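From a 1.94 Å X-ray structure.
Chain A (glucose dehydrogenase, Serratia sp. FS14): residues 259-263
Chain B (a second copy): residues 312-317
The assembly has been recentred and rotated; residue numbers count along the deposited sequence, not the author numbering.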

# COMPACT_ATOMS: atom_id res chain seq x y z
N HIS A 259 -6.23 -6.36 12.76
CA HIS A 259 -5.48 -5.46 11.89
C HIS A 259 -6.40 -5.05 10.77
O HIS A 259 -7.17 -5.87 10.27
N TYR A 260 -6.33 -3.78 10.37
CA TYR A 260 -7.29 -3.21 9.44
C TYR A 260 -6.57 -2.34 8.42
O TYR A 260 -5.66 -1.58 8.77
N TRP A 261 -6.98 -2.47 7.15
CA TRP A 261 -6.48 -1.65 6.04
C TRP A 261 -7.66 -0.87 5.48
O TRP A 261 -8.52 -1.44 4.81
N ARG A 262 -7.69 0.45 5.72
CA ARG A 262 -8.83 1.22 5.25
C ARG A 262 -8.94 1.20 3.73
O ARG A 262 -10.04 1.09 3.18
N VAL A 263 -7.82 1.32 3.04
CA VAL A 263 -7.78 1.16 1.60
C VAL A 263 -7.37 -0.29 1.34
O VAL A 263 -6.28 -0.70 1.73
N LEU B 312 -0.01 3.02 9.98
CA LEU B 312 -1.20 3.88 10.07
C LEU B 312 -2.22 3.62 8.96
O LEU B 312 -3.11 4.44 8.74
N GLY B 313 -2.14 2.48 8.27
CA GLY B 313 -3.11 2.19 7.22
C GLY B 313 -4.52 1.92 7.71
O GLY B 313 -5.45 1.90 6.90
N ASP B 314 -4.70 1.76 9.01
CA ASP B 314 -6.04 1.59 9.57
C ASP B 314 -6.78 2.92 9.77
O ASP B 314 -7.99 2.90 9.99
N ARG B 315 -6.10 4.06 9.68
CA ARG B 315 -6.75 5.33 10.02
C ARG B 315 -7.56 5.94 8.89
O ARG B 315 -8.46 6.74 9.16
N GLY B 316 -7.28 5.60 7.64
CA GLY B 316 -8.06 6.13 6.53
C GLY B 316 -7.78 7.57 6.17
O GLY B 316 -8.65 8.23 5.58
N GLU B 317 -6.60 8.09 6.48
CA GLU B 317 -6.27 9.49 6.26
C GLU B 317 -5.19 9.62 5.20
O GLU B 317 -4.19 8.90 5.23

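Where a strand end meets a tight turn across a subunit boundary, the main chain often supplies the polar bond while side chains fill the space around it with their aliphatic parts. Two stretches from the two copies of glucose dehydrogenase from Serratia sp. FS14 illustrate this on a small scale, burying 224 Å² between them, both sides summed. Their single direct hydrogen bond runs from Arg262(A) N to Gly313(B) O, 2.9 Å long and nearly straight at 170°. The acceptor lies within a type I turn from Leu312(B) to Arg315(B), closed by a bond from Arg315(B) N to Leu312(B) O of 3.2 Å. Water 1 accepts from Val263(A) N, its oxygen 3.0 Å from that nitrogen, and the same oxygen lies within hydrogen-bonding distance, 2.8 Å, of Gly313(B) O, so that direct and water-mediated links converge on one atom.

Asp314(B) covers the most surface, yet its carboxylate takes no part in bonding to the strand. The CA-to-CB bond points sideways; with chi1 at p, the end of the side chain leads away, leaving the CB to make the contact: Asp314(B) CB sits 3.2 Å from Tyr260(A) O. Tyr260(A) O also comes within 3.5 Å of Asp314(B) N, but the angle is too poor for a hydrogen bond.

Arg262(A) follows the same pattern. Its CA-to-CB bond points toward the turn, but the chain, t at chi1 and p at chi2, carries the guanidinium away. What remains at the contact is the methylene portion, with Arg262(A) CG packed 3.4 Å from Gly316(B) CA. The absence of a side chain at Gly316(B) matters here: a CB in the ideal position would fall 3.0 Å from Arg262(A) CG, a clash, and the positive phi of 75° independently favours glycine. Gly313(B) differs, since a CB there would point toward the strand and find room.

The CA-to-CB bond of Tyr260(A) points sideways, and chi1 is t. Tyr260(A) CB is 4.1 Å from Asp314(B) CB, and Asp314(B) O lies at the edge of the ring, near its plane; the phenolic OH is hydrogen-bonded elsewhere in the structure. Trp261(A), the next strand residue, points away with chi1 at m, and its main contribution is backbone, Trp261(A) CA lying 3.8 Å from Gly313(B) O.

Behind this surface, Arg315(B) also points away and forms a salt bridge within its own chain, Arg315(B) NE to Glu317(B) OE1 at 3.0 Å. Charged groups can thus border an interface without bonding across it.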

# COMPACT_ATOMS: atom_id res chain seq x y z
CB HIS A 259 -4.23 -6.15 11.34
CG HIS A 259 -3.17 -5.20 10.88
ND1 HIS A 259 -2.89 -4.97 9.55
CD2 HIS A 259 -2.32 -4.41 11.58
CE1 HIS A 259 -1.92 -4.09 9.45
NE2 HIS A 259 -1.55 -3.73 10.67
CB TYR A 260 -8.36 -2.39 10.21
CG TYR A 260 -9.39 -1.74 9.33
CD1 TYR A 260 -10.24 -2.50 8.56
CD2 TYR A 260 -9.51 -0.36 9.27
CE1 TYR A 260 -11.18 -1.90 7.74
CE2 TYR A 260 -10.44 0.24 8.46
CZ TYR A 260 -11.28 -0.53 7.70
OH TYR A 260 -12.21 0.07 6.89
CB TRP A 261 -5.89 -2.50 4.91
CG TRP A 261 -4.65 -3.27 5.17
CD1 TRP A 261 -3.39 -2.93 4.79
CD2 TRP A 261 -4.56 -4.57 5.78
NE1 TRP A 261 -2.51 -3.92 5.16
CE2 TRP A 261 -3.20 -4.94 5.76
CE3 TRP A 261 -5.49 -5.45 6.35
CZ2 TRP A 261 -2.74 -6.15 6.29
CZ3 TRP A 261 -5.03 -6.67 6.88
CH2 TRP A 261 -3.67 -7.00 6.84
CB ARG A 262 -8.75 2.66 5.77
CG ARG A 262 -9.82 3.57 5.16
CD ARG A 262 -11.20 3.30 5.74
NE ARG A 262 -12.24 4.02 5.01
CZ ARG A 262 -13.03 3.47 4.08
NH1 ARG A 262 -13.94 4.21 3.47
NH2 ARG A 262 -12.90 2.18 3.76
CB VAL A 263 -6.80 2.14 0.94
CG1 VAL A 263 -6.66 1.87 -0.56
CG2 VAL A 263 -7.24 3.61 1.19
CB LEU B 312 -0.81 5.37 10.07
CG LEU B 312 0.33 5.82 10.99
CD1 LEU B 312 0.50 7.34 10.91
CD2 LEU B 312 0.08 5.40 12.41
CB ASP B 314 -5.95 0.83 10.89
CG ASP B 314 -5.01 1.51 11.90
OD1 ASP B 314 -4.23 2.40 11.52
OD2 ASP B 314 -5.04 1.12 13.08
CB ARG B 315 -5.69 6.31 10.53
CG ARG B 315 -5.06 5.81 11.83
CD ARG B 315 -4.11 6.82 12.41
NE ARG B 315 -4.71 8.15 12.46
CZ ARG B 315 -5.26 8.69 13.54
NH1 ARG B 315 -5.31 8.02 14.68
NH2 ARG B 315 -5.76 9.93 13.48
CB GLU B 317 -5.82 10.14 7.58
CG GLU B 317 -6.98 10.44 8.52
CD GLU B 317 -6.55 10.55 9.97
OE1 GLU B 317 -5.41 10.14 10.28
OE2 GLU B 317 -7.36 11.02 10.81
O HOH W 1 -5.17 2.15 4.11